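Local coordinates for protein complement factor MASP-3 (Homo sapiens, PDB 3DEM) that is a serine protease of the complement system that associates, through its CUB1-EGF-CUB2 region, with mannan-binding lectin and ficolins in innate immunity, at residues M8-S14 with F112-A118; Y17-Y21 with R108-D113; S25-I31 with F94-R100; L132-H136 with N159-R163. All coordinates share one frame. Numbering follows the deposited sequence.

Contact 1: residues M8-S14 with F112-A118; sequences MFGQIQS and FDAHYMA
Tyr-116, Phe-112 and Ile-12 lose the most surface where the edge strand 9-13 pairs with strand 112-118. The two run antiparallel, their axes 4.6 Å apart at closest approach and 164° between directions, with Phe-9 opposite Met-117, Gln-11 opposite His-115 and Gln-13 opposite Asp-113 in non-hydrogen-bonded pairs. Tyr-116 takes a p rotamer (chi1 70°) that lays its ring over its hydrogen-bonded partner Gly-10: Gly-10 CA sits 3.7 Å from the ring centroid, a CH-pi contact, and a CB there would clash with the phenol oxygen. The hydroxyl itself bonds to Asn-7. The backbone bonds of this pair are Gly-10 N to Tyr-116 O and Tyr-116 N to Gly-10 O, both 3.0 Å. This is an outer strand pair of a CUB domain sandwich, and Ile-12, Phe-112 and Tyr-116 point into its core, where Trp-29 and Ile-31 of the other sheet meet them. Ile-12 N reaches Ala-114 O at 2.8 Å and Ala-114 N reaches Ile-12 O at 2.7 Å; Ile-12 CG2 lies 3.9 Å from Phe-112 CE1. Phe-112, also p, passes a ring face beneath Ser-14 N, and Phe-112 N donates to Ser-14 OG (3.0 Å). On the outward face, Phe-9 and His-115 stack on Tyr-141 and His-139 of the second subunit. At the other end Ala-118 N bonds to Met-8 O (2.7 Å), and a water joins Met-8 O to Ala-118 O.

Contact 2: residues Y17-Y21 with R108-D113; sequences YPDSY and RFTGFD
Loop-to-loop packing at the calcium-binding end of the first CUB domain joins 17-21, which has no regular structure, to the turn that leads into strand 111-120. One direct hydrogen bond fixes the register, Tyr-21 N to Phe-109 O at 3.1 Å, with Ser-20 CA 3.9 Å from Thr-110 CA. A cis peptide before Pro-18 helps turn the loop, and a water bridges Asp-19 O (2.7 Å) and Thr-110 O (3.0 Å). Tyr-17, chi1 t, extends along the turn, placing its CD1 3.4 Å from Phe-112 O and its OH 3.6 Å from Asp-113 CB. Tyr-21 is p: its CE2 packs 3.6 Å from Phe-109 CB, and its ring edge meets the amide of Gly-111, whose phi of 81° favours glycine. Tyr-21 OH bonds to the calcium ligand Asp-57, so the loop reaches the metal site through a second-shell contact. Around it, strand 37-47 backs Phe-109 through Phe-112, Phe-99 of strand 94-101 meets the Tyr-21 ring edge-to-face, and Phe-151 of the second subunit packs on Tyr-17, Pro-18 and Thr-110.

Contact 3: residues S25-I31 with F94-R100; sequences SEVTWNI and FMSITFR
Six backbone hydrogen bonds and two between side chains join strand 25-31 to strand 94-100, antiparallel with axes 4.6 Å apart and directions 167° apart. Each hydrogen-bonded pair is satisfied both ways: Val-27 N to Phe-99 O 3.0 Å and Phe-99 N to Val-27 O 2.9 Å; Trp-29 N to Ile-97 O 2.7 Å and Ile-97 N to Trp-29 O 2.9 Å; Ile-31 N to Met-95 O 2.7 Å and Met-95 N to Ile-31 O 2.9 Å. The non-hydrogen-bonded pairs set Glu-26 against Arg-100, Thr-28 against Thr-98 and Asn-30 against Ser-96. The latter two pairs bond through their side chains: Thr-28 OG1 and Thr-98 OG1, both m rotamers, lie 2.8 Å apart, and Ser-96 OG donates to Asn-30 OD1 at 2.8 Å. On its other edge the 94-100 strand pairs by backbone with strand 58-62 at Ser-96, Thr-98 and Arg-100, while Arg-100 NH1 makes a weak hydrogen bond to Tyr-56 O. The opposite face is apolar. Trp-29 (chi1 m) brings its CE3 within 3.9 Å of Ile-97 CG2 and its CZ3 within 4.0 Å of Phe-99 CB; Ile-31 CD1 meets Ile-97 CD1 at 3.8 Å. This is an edge pair of the second sheet of the CUB sandwich. Its chemistry is two-faced: side-chain bonds tie exposed Thr-28 and Asn-30 to the buried hydroxyls of Thr-98 and Ser-96, whereas the apolar face packs against Ile-12, Ile-39 and Leu-41 of the opposing sheet.

Contact 4: residues L132-H136 with N159-R163; sequences LSCDH and NRTCR. With NAG (2-acetamido-2-deoxy-beta-D-glucopyranose), chain C.
The calcium-binding EGF domain, a small fold held by three disulfides, here brings the segment before its main hairpin against its C-terminal end. Cys-134 and Cys-162 belong to two different disulfides, to Cys-147 and Cys-149 respectively; each cystine ties its segment to the hairpin or to the chain just after it, and neither crosses between the two segments. Asp-135 is central. Its backbone N donates to Arg-160 O (3.1 Å), and its side chain, chi1 t, carries OD2 to Cys-162 N at 3.1 Å; OD1 makes a salt bridge with Lys-189 of the following CUB domain. One water joins Asp-135 OD2 and Cys-162 O, another His-136 N and Arg-160 O. Arg-160, extended through chi1 and chi2 (both t) and then bent at chi3 (p), lies along 132-134, its CG 3.2 Å from Ser-133 O and one guanidinium face over Leu-132 CA. Asn-159 takes no part in the packing; it carries an N-linked sugar, its ND2 bonded to NAG C1 at 1.4 Å. His-136, whose ND1 bonds to Arg-150 N, places its ring face against Cys-162, with CB 3.7 Å and SG 3.8 Å from the centroid of the imidazole.

In the fold
Contacts 1, 2 and 3 belong to the first CUB domain, whereas contact 4 sits in the EGF module with nearest atoms at least about 21 Å away. Contacts 1 and 3 are edge strand pairs of the two opposing sheets, their centres 11 Å apart, and their apolar faces form a common core where Ile-12 and Phe-112 meet Trp-29. Contact 2 extends strand 111-120 of contact 1 into the loops, sharing Phe-112 and Asp-113, and reaches contact 3 through Tyr-21 on Phe-99. It has one direct hydrogen bond where the strand pairs have many. Contacts 1 and 2 also face the second subunit; contacts 3 and 4 do not. Contact 4 is held by an aspartate, waters and a cysteine on an imidazole face, beside two disulfides that lead elsewhere.

Contact 1: residues M8-S14 with F112-A118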
# COMPACT_ATOMS: atom_id res chain seq x y z
N MET A 8 -11.06 -5.43 -4.98
CA MET A 8 -9.87 -4.62 -4.76
C MET A 8 -9.21 -4.30 -6.09
O MET A 8 -8.22 -3.56 -6.13
CB MET A 8 -8.88 -5.38 -3.88
CG MET A 8 -9.32 -5.63 -2.45
SD MET A 8 -9.21 -4.18 -1.38
CE MET A 8 -10.82 -3.46 -1.63
N PHE A 9 -9.74 -4.86 -7.17
CA PHE A 9 -9.13 -4.73 -8.49
C PHE A 9 -10.10 -5.11 -9.60
O PHE A 9 -11.15 -5.71 -9.35
CB PHE A 9 -7.88 -5.61 -8.59
CG PHE A 9 -8.17 -7.09 -8.67
CD1 PHE A 9 -8.20 -7.73 -9.90
CD2 PHE A 9 -8.42 -7.83 -7.53
CE1 PHE A 9 -8.47 -9.09 -9.98
CE2 PHE A 9 -8.69 -9.19 -7.60
CZ PHE A 9 -8.72 -9.82 -8.83
N GLY A 10 -9.74 -4.78 -10.84
CA GLY A 10 -10.54 -5.18 -11.99
C GLY A 10 -10.01 -4.66 -13.31
O GLY A 10 -9.15 -3.80 -13.34
N GLN A 11 -10.54 -5.20 -14.41
CA GLN A 11 -10.18 -4.78 -15.76
C GLN A 11 -11.43 -4.33 -16.49
O GLN A 11 -12.52 -4.87 -16.28
CB GLN A 11 -9.59 -5.95 -16.55
CG GLN A 11 -8.33 -6.57 -15.98
CD GLN A 11 -7.75 -7.63 -16.91
OE1 GLN A 11 -7.46 -8.76 -16.49
NE2 GLN A 11 -7.58 -7.28 -18.18
N ILE A 12 -11.27 -3.35 -17.37
CA ILE A 12 -12.38 -2.86 -18.18
C ILE A 12 -11.90 -2.61 -19.60
O ILE A 12 -10.80 -2.10 -19.80
CB ILE A 12 -12.96 -1.56 -17.60
CG1 ILE A 12 -13.64 -1.82 -16.26
CG2 ILE A 12 -13.95 -0.94 -18.56
CD1 ILE A 12 -13.93 -0.54 -15.49
N GLN A 13 -12.72 -2.99 -20.57
CA GLN A 13 -12.42 -2.78 -21.99
C GLN A 13 -13.60 -2.10 -22.65
O GLN A 13 -14.72 -2.18 -22.16
CB GLN A 13 -12.18 -4.12 -22.69
CG GLN A 13 -11.18 -5.04 -22.03
CD GLN A 13 -11.17 -6.42 -22.63
OE1 GLN A 13 -12.04 -6.77 -23.43
NE2 GLN A 13 -10.17 -7.22 -22.27
N SER A 14 -13.34 -1.45 -23.78
CA SER A 14 -14.42 -0.92 -24.61
C SER A 14 -15.15 -2.08 -25.29
O SER A 14 -14.57 -3.14 -25.53
CB SER A 14 -13.85 0.03 -25.66
OG SER A 14 -12.76 -0.58 -26.34
N PHE A 112 -10.21 1.01 -25.86
CA PHE A 112 -9.30 1.08 -24.72
C PHE A 112 -9.27 -0.20 -23.86
O PHE A 112 -10.17 -1.04 -23.93
CB PHE A 112 -9.65 2.28 -23.84
CG PHE A 112 -10.90 2.08 -23.02
CD1 PHE A 112 -10.82 1.61 -21.71
CD2 PHE A 112 -12.14 2.36 -23.55
CE1 PHE A 112 -11.97 1.43 -20.96
CE2 PHE A 112 -13.29 2.18 -22.81
CZ PHE A 112 -13.21 1.71 -21.51
N ASP A 113 -8.21 -0.32 -23.07
CA ASP A 113 -8.05 -1.39 -22.10
C ASP A 113 -7.59 -0.74 -20.79
O ASP A 113 -6.54 -0.09 -20.75
CB ASP A 113 -7.01 -2.40 -22.61
CG ASP A 113 -6.69 -3.48 -21.59
OD1 ASP A 113 -7.60 -3.89 -20.83
OD2 ASP A 113 -5.53 -3.93 -21.55
N ALA A 114 -8.39 -0.88 -19.74
CA ALA A 114 -8.12 -0.20 -18.48
C ALA A 114 -8.07 -1.15 -17.28
O ALA A 114 -8.69 -2.21 -17.28
CB ALA A 114 -9.13 0.91 -18.25
N HIS A 115 -7.33 -0.74 -16.26
CA HIS A 115 -7.16 -1.52 -15.05
C HIS A 115 -7.30 -0.62 -13.83
O HIS A 115 -6.81 0.51 -13.84
CB HIS A 115 -5.77 -2.17 -15.04
CG HIS A 115 -5.58 -3.16 -16.14
ND1 HIS A 115 -5.33 -2.79 -17.45
CD2 HIS A 115 -5.60 -4.52 -16.13
CE1 HIS A 115 -5.21 -3.88 -18.20
NE2 HIS A 115 -5.37 -4.93 -17.42
N TYR A 116 -7.98 -1.11 -12.81
CA TYR A 116 -8.16 -0.33 -11.59
C TYR A 116 -7.88 -1.19 -10.36
O TYR A 116 -7.91 -2.42 -10.43
CB TYR A 116 -9.57 0.26 -11.51
CG TYR A 116 -10.66 -0.77 -11.29
CD1 TYR A 116 -11.00 -1.19 -10.01
CD2 TYR A 116 -11.34 -1.33 -12.36
CE1 TYR A 116 -11.99 -2.14 -9.80
CE2 TYR A 116 -12.34 -2.28 -12.16
CZ TYR A 116 -12.65 -2.68 -10.88
OH TYR A 116 -13.64 -3.62 -10.68
N MET A 117 -7.62 -0.54 -9.24
CA MET A 117 -7.40 -1.25 -7.99
C MET A 117 -7.62 -0.32 -6.81
O MET A 117 -7.45 0.89 -6.92
CB MET A 117 -5.98 -1.78 -7.92
CG MET A 117 -5.00 -0.74 -7.42
SD MET A 117 -3.40 -1.01 -8.18
CE MET A 117 -3.97 -1.22 -9.89
N ALA A 118 -8.00 -0.90 -5.68
CA ALA A 118 -8.13 -0.15 -4.43
C ALA A 118 -6.75 0.22 -3.92
O ALA A 118 -5.82 -0.58 -4.00
CB ALA A 118 -8.88 -0.97 -3.39
O HOH W 1 -6.00 -3.37 -4.59

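Contact 2: residues Y17-Y21 with R108-D113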
# COMPACT_ATOMS: atom_id res chain seq x y z
N TYR A 17 -13.47 -4.68 -27.98
CA TYR A 17 -12.03 -4.82 -27.79
C TYR A 17 -11.62 -6.29 -27.92
O TYR A 17 -12.30 -7.16 -27.39
CB TYR A 17 -11.60 -4.26 -26.43
CG TYR A 17 -10.10 -4.24 -26.21
CD1 TYR A 17 -9.35 -3.10 -26.47
CD2 TYR A 17 -9.43 -5.36 -25.73
CE1 TYR A 17 -7.98 -3.07 -26.27
CE2 TYR A 17 -8.06 -5.35 -25.53
CZ TYR A 17 -7.34 -4.21 -25.80
OH TYR A 17 -5.98 -4.19 -25.60
N PRO A 18 -10.50 -6.56 -28.61
CA PRO A 18 -9.57 -5.61 -29.23
C PRO A 18 -9.98 -5.14 -30.63
O PRO A 18 -9.19 -4.48 -31.31
CB PRO A 18 -8.27 -6.40 -29.30
CG PRO A 18 -8.71 -7.81 -29.49
CD PRO A 18 -10.06 -7.95 -28.82
N ASP A 19 -11.18 -5.50 -31.08
CA ASP A 19 -11.68 -5.01 -32.36
C ASP A 19 -12.22 -3.60 -32.20
O ASP A 19 -12.44 -3.13 -31.08
CB ASP A 19 -12.77 -5.93 -32.89
CG ASP A 19 -12.25 -7.29 -33.27
OD1 ASP A 19 -11.35 -7.36 -34.14
OD2 ASP A 19 -12.74 -8.29 -32.71
N SER A 20 -12.44 -2.93 -33.33
CA SER A 20 -12.99 -1.58 -33.33
C SER A 20 -14.34 -1.54 -32.61
O SER A 20 -15.14 -2.45 -32.75
CB SER A 20 -13.13 -1.06 -34.75
OG SER A 20 -14.14 -1.77 -35.46
N TYR A 21 -14.57 -0.49 -31.85
CA TYR A 21 -15.82 -0.37 -31.11
C TYR A 21 -16.99 0.03 -32.01
O TYR A 21 -16.79 0.68 -33.04
CB TYR A 21 -15.69 0.59 -29.92
CG TYR A 21 -15.21 1.99 -30.25
CD1 TYR A 21 -16.07 2.94 -30.80
CD2 TYR A 21 -13.90 2.37 -29.98
CE1 TYR A 21 -15.63 4.22 -31.09
CE2 TYR A 21 -13.45 3.65 -30.26
CZ TYR A 21 -14.32 4.57 -30.82
OH TYR A 21 -13.88 5.84 -31.10
N ARG A 108 -11.93 3.39 -37.94
CA ARG A 108 -12.15 2.26 -37.05
C ARG A 108 -11.19 2.22 -35.86
O ARG A 108 -10.16 1.56 -35.88
CB ARG A 108 -12.08 0.95 -37.82
CG ARG A 108 -13.45 0.37 -38.18
CD ARG A 108 -14.51 1.45 -38.36
NE ARG A 108 -15.81 0.87 -38.66
CZ ARG A 108 -16.65 0.38 -37.74
NH1 ARG A 108 -16.32 0.41 -36.45
NH2 ARG A 108 -17.81 -0.14 -38.11
N PHE A 109 -11.58 2.93 -34.80
CA PHE A 109 -10.78 3.02 -33.59
C PHE A 109 -11.00 1.82 -32.69
O PHE A 109 -12.13 1.36 -32.52
CB PHE A 109 -11.10 4.33 -32.87
CG PHE A 109 -10.82 5.56 -33.69
CD1 PHE A 109 -11.85 6.23 -34.34
CD2 PHE A 109 -9.53 6.03 -33.85
CE1 PHE A 109 -11.60 7.35 -35.10
CE2 PHE A 109 -9.26 7.15 -34.61
CZ PHE A 109 -10.30 7.81 -35.24
N THR A 110 -9.93 1.30 -32.10
CA THR A 110 -9.98 0.03 -31.39
C THR A 110 -10.28 0.15 -29.90
O THR A 110 -10.28 -0.84 -29.17
CB THR A 110 -8.68 -0.78 -31.58
OG1 THR A 110 -7.55 0.04 -31.24
CG2 THR A 110 -8.55 -1.25 -33.03
N GLY A 111 -10.54 1.38 -29.44
CA GLY A 111 -11.00 1.60 -28.07
C GLY A 111 -9.91 1.61 -27.01
O GLY A 111 -8.83 2.14 -27.22
N PHE A 112 -10.21 1.01 -25.86
CA PHE A 112 -9.30 1.08 -24.72
C PHE A 112 -9.27 -0.20 -23.86
O PHE A 112 -10.17 -1.04 -23.93
CB PHE A 112 -9.65 2.28 -23.84
CG PHE A 112 -10.90 2.08 -23.02
CD1 PHE A 112 -10.82 1.61 -21.71
CD2 PHE A 112 -12.14 2.36 -23.55
CE1 PHE A 112 -11.97 1.43 -20.96
CE2 PHE A 112 -13.29 2.18 -22.81
CZ PHE A 112 -13.21 1.71 -21.51
N ASP A 113 -8.21 -0.32 -23.07
CA ASP A 113 -8.05 -1.39 -22.10
C ASP A 113 -7.59 -0.74 -20.79
O ASP A 113 -6.54 -0.09 -20.75
CB ASP A 113 -7.01 -2.40 -22.61
CG ASP A 113 -6.69 -3.48 -21.59
OD1 ASP A 113 -7.60 -3.89 -20.83
OD2 ASP A 113 -5.53 -3.93 -21.55
O HOH W 2 -13.12 -1.71 -28.85

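Contact 3: residues S25-I31 with F94-R100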
# COMPACT_ATOMS: atom_id res chain seq x y z
N SER A 25 -22.75 3.75 -28.98
CA SER A 25 -22.72 2.91 -27.79
C SER A 25 -22.35 3.76 -26.58
O SER A 25 -21.60 4.72 -26.70
CB SER A 25 -21.74 1.74 -27.97
OG SER A 25 -20.40 2.19 -27.97
N GLU A 26 -22.90 3.39 -25.44
CA GLU A 26 -22.61 4.09 -24.20
C GLU A 26 -22.66 3.11 -23.04
O GLU A 26 -23.70 2.52 -22.74
CB GLU A 26 -23.60 5.23 -23.97
CG GLU A 26 -23.23 6.10 -22.77
CD GLU A 26 -24.13 7.31 -22.61
OE1 GLU A 26 -24.01 7.99 -21.57
OE2 GLU A 26 -24.96 7.57 -23.52
N VAL A 27 -21.52 2.94 -22.38
CA VAL A 27 -21.41 2.01 -21.27
C VAL A 27 -20.82 2.73 -20.07
O VAL A 27 -19.84 3.46 -20.19
CB VAL A 27 -20.53 0.80 -21.64
CG1 VAL A 27 -20.60 -0.27 -20.55
CG2 VAL A 27 -20.96 0.22 -22.99
N THR A 28 -21.43 2.52 -18.91
CA THR A 28 -20.94 3.09 -17.67
C THR A 28 -20.54 1.97 -16.71
O THR A 28 -21.27 1.00 -16.54
CB THR A 28 -22.00 3.99 -17.00
OG1 THR A 28 -22.25 5.13 -17.83
CG2 THR A 28 -21.54 4.46 -15.63
N TRP A 29 -19.37 2.10 -16.11
CA TRP A 29 -18.94 1.19 -15.05
C TRP A 29 -18.84 1.96 -13.74
O TRP A 29 -18.11 2.94 -13.66
CB TRP A 29 -17.57 0.58 -15.37
CG TRP A 29 -17.55 -0.27 -16.59
CD1 TRP A 29 -17.85 -1.60 -16.66
CD2 TRP A 29 -17.21 0.14 -17.92
NE1 TRP A 29 -17.72 -2.04 -17.95
CE2 TRP A 29 -17.33 -1.00 -18.74
CE3 TRP A 29 -16.83 1.36 -18.49
CZ2 TRP A 29 -17.08 -0.95 -20.12
CZ3 TRP A 29 -16.57 1.40 -19.85
CH2 TRP A 29 -16.70 0.25 -20.65
N ASN A 30 -19.56 1.51 -12.73
CA ASN A 30 -19.45 2.10 -11.40
C ASN A 30 -18.54 1.26 -10.51
O ASN A 30 -18.77 0.06 -10.32
CB ASN A 30 -20.83 2.29 -10.75
CG ASN A 30 -21.63 3.41 -11.39
OD1 ASN A 30 -21.10 4.19 -12.19
ND2 ASN A 30 -22.91 3.50 -11.05
N ILE A 31 -17.49 1.88 -9.98
CA ILE A 31 -16.54 1.17 -9.12
C ILE A 31 -16.60 1.70 -7.69
O ILE A 31 -16.32 2.86 -7.44
CB ILE A 31 -15.10 1.32 -9.63
CG1 ILE A 31 -15.00 0.90 -11.10
CG2 ILE A 31 -14.14 0.51 -8.77
CD1 ILE A 31 -13.70 1.31 -11.75
N PHE A 94 -15.23 6.00 -4.56
CA PHE A 94 -16.12 5.77 -5.69
C PHE A 94 -15.58 6.35 -7.00
O PHE A 94 -15.04 7.46 -7.02
CB PHE A 94 -17.52 6.34 -5.40
CG PHE A 94 -18.45 6.29 -6.58
CD1 PHE A 94 -19.08 5.11 -6.94
CD2 PHE A 94 -18.70 7.43 -7.34
CE1 PHE A 94 -19.94 5.06 -8.02
CE2 PHE A 94 -19.55 7.39 -8.42
CZ PHE A 94 -20.17 6.20 -8.77
N MET A 95 -15.75 5.60 -8.08
CA MET A 95 -15.36 6.07 -9.40
C MET A 95 -16.32 5.57 -10.47
O MET A 95 -16.64 4.39 -10.52
CB MET A 95 -13.93 5.63 -9.73
CG MET A 95 -13.40 6.15 -11.06
SD MET A 95 -11.77 5.49 -11.44
CE MET A 95 -10.72 6.57 -10.45
N SER A 96 -16.79 6.49 -11.31
CA SER A 96 -17.67 6.12 -12.41
C SER A 96 -16.96 6.38 -13.73
O SER A 96 -16.31 7.41 -13.90
CB SER A 96 -18.99 6.91 -12.34
OG SER A 96 -19.91 6.44 -13.31
N ILE A 97 -17.06 5.42 -14.64
CA ILE A 97 -16.41 5.51 -15.94
C ILE A 97 -17.43 5.32 -17.04
O ILE A 97 -18.17 4.33 -17.04
CB ILE A 97 -15.31 4.43 -16.09
CG1 ILE A 97 -14.24 4.60 -15.01
CG2 ILE A 97 -14.67 4.47 -17.48
CD1 ILE A 97 -13.30 3.42 -14.90
N THR A 98 -17.48 6.26 -17.98
CA THR A 98 -18.37 6.15 -19.13
C THR A 98 -17.58 6.18 -20.44
O THR A 98 -16.81 7.11 -20.69
CB THR A 98 -19.43 7.27 -19.13
OG1 THR A 98 -20.27 7.13 -17.98
CG2 THR A 98 -20.30 7.21 -20.40
N PHE A 99 -17.77 5.15 -21.26
CA PHE A 99 -17.29 5.19 -22.63
C PHE A 99 -18.45 5.53 -23.55
O PHE A 99 -19.47 4.85 -23.54
CB PHE A 99 -16.67 3.85 -23.04
CG PHE A 99 -16.45 3.71 -24.52
CD1 PHE A 99 -15.40 4.35 -25.15
CD2 PHE A 99 -17.31 2.93 -25.29
CE1 PHE A 99 -15.20 4.22 -26.52
CE2 PHE A 99 -17.13 2.80 -26.66
CZ PHE A 99 -16.07 3.44 -27.27
N ARG A 100 -18.30 6.58 -24.34
CA ARG A 100 -19.33 6.95 -25.30
C ARG A 100 -18.78 6.99 -26.71
O ARG A 100 -17.69 7.50 -26.96
CB ARG A 100 -19.94 8.31 -24.96
CG ARG A 100 -21.15 8.64 -25.84
CD ARG A 100 -20.95 9.94 -26.59
NE ARG A 100 -22.04 10.21 -27.52
CZ ARG A 100 -22.10 11.29 -28.30
NH1 ARG A 100 -21.12 12.19 -28.26
NH2 ARG A 100 -23.13 11.46 -29.12

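Contact 4: residues L132-H136 with N159-R163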
# COMPACT_ATOMS: atom_id res chain seq x y z
N LEU A 132 -9.13 17.26 14.92
CA LEU A 132 -9.69 15.92 14.75
C LEU A 132 -8.67 14.92 14.20
O LEU A 132 -9.05 13.96 13.52
CB LEU A 132 -10.93 15.96 13.84
CG LEU A 132 -12.02 16.95 14.24
CD1 LEU A 132 -13.09 17.05 13.15
CD2 LEU A 132 -12.65 16.58 15.58
N SER A 133 -7.39 15.14 14.48
CA SER A 133 -6.35 14.17 14.15
C SER A 133 -5.69 13.69 15.44
O SER A 133 -5.95 14.25 16.50
CB SER A 133 -5.30 14.78 13.21
OG SER A 133 -4.65 15.87 13.84
N CYS A 134 -4.84 12.66 15.34
CA CYS A 134 -4.23 12.08 16.53
C CYS A 134 -3.42 13.11 17.32
O CYS A 134 -2.65 13.88 16.74
CB CYS A 134 -3.35 10.88 16.17
SG CYS A 134 -4.24 9.55 15.31
N ASP A 135 -3.62 13.13 18.63
CA ASP A 135 -2.91 14.06 19.51
C ASP A 135 -1.40 13.80 19.48
O ASP A 135 -0.61 14.73 19.28
CB ASP A 135 -3.47 13.95 20.93
CG ASP A 135 -2.97 15.05 21.86
OD1 ASP A 135 -2.29 15.98 21.41
OD2 ASP A 135 -3.29 14.97 23.07
N HIS A 136 -0.99 12.55 19.67
CA HIS A 136 0.43 12.20 19.66
C HIS A 136 0.82 11.41 18.40
O HIS A 136 1.29 11.99 17.42
CB HIS A 136 0.83 11.42 20.92
CG HIS A 136 0.81 12.24 22.17
ND1 HIS A 136 1.03 11.69 23.42
CD2 HIS A 136 0.59 13.56 22.37
CE1 HIS A 136 0.95 12.64 24.33
NE2 HIS A 136 0.69 13.78 23.72
N ASN A 159 -10.56 8.19 21.57
CA ASN A 159 -9.63 7.39 20.78
C ASN A 159 -8.59 8.23 20.06
O ASN A 159 -7.98 7.79 19.09
CB ASN A 159 -10.39 6.53 19.76
CG ASN A 159 -11.22 5.45 20.41
OD1 ASN A 159 -10.80 4.85 21.41
ND2 ASN A 159 -12.39 5.19 19.86
N ARG A 160 -8.36 9.44 20.56
CA ARG A 160 -7.61 10.42 19.80
C ARG A 160 -6.65 11.23 20.66
O ARG A 160 -5.46 11.32 20.36
CB ARG A 160 -8.58 11.34 19.07
CG ARG A 160 -7.95 12.28 18.09
CD ARG A 160 -9.01 12.98 17.26
NE ARG A 160 -10.01 13.66 18.09
CZ ARG A 160 -9.84 14.88 18.61
NH1 ARG A 160 -8.71 15.54 18.39
NH2 ARG A 160 -10.80 15.44 19.34
N THR A 161 -7.16 11.82 21.74
CA THR A 161 -6.32 12.64 22.61
C THR A 161 -5.67 11.84 23.73
O THR A 161 -6.12 10.74 24.08
CB THR A 161 -7.08 13.87 23.16
OG1 THR A 161 -8.21 13.44 23.91
CG2 THR A 161 -7.53 14.76 22.02
N CYS A 162 -4.60 12.40 24.29
CA CYS A 162 -3.77 11.69 25.25
C CYS A 162 -3.75 12.39 26.61
O CYS A 162 -3.13 13.45 26.76
CB CYS A 162 -2.36 11.57 24.69
SG CYS A 162 -2.26 10.64 23.13
N ARG A 163 -4.43 11.80 27.59
CA ARG A 163 -4.52 12.36 28.93
C ARG A 163 -3.49 11.73 29.86
O ARG A 163 -2.76 10.83 29.45
CB ARG A 163 -5.93 12.16 29.51
CG ARG A 163 -6.30 10.72 29.80
CD ARG A 163 -7.58 10.63 30.63
NE ARG A 163 -7.83 9.28 31.11
CZ ARG A 163 -7.31 8.77 32.22
NH1 ARG A 163 -6.50 9.50 32.98
NH2 ARG A 163 -7.60 7.52 32.58
C1 NAG C . -12.98 4.01 20.46
C2 NAG C . -14.19 4.46 19.64
C3 NAG C . -15.21 3.33 19.59
C4 NAG C . -14.50 2.18 18.88
C5 NAG C . -13.37 1.75 19.81
C6 NAG C . -12.66 0.47 19.35
C7 NAG C . -15.25 6.63 19.37
C8 NAG C . -15.86 7.82 20.06
N2 NAG C . -14.77 5.67 20.17
O3 NAG C . -16.40 3.70 18.92
O4 NAG C . -15.40 1.13 18.57
O5 NAG C . -12.42 2.81 19.94
O6 NAG C . -11.55 0.27 20.21
O7 NAG C . -15.20 6.56 18.14
O HOH W 3 -2.55 15.80 25.23
O HOH W 4 -2.86 10.41 19.62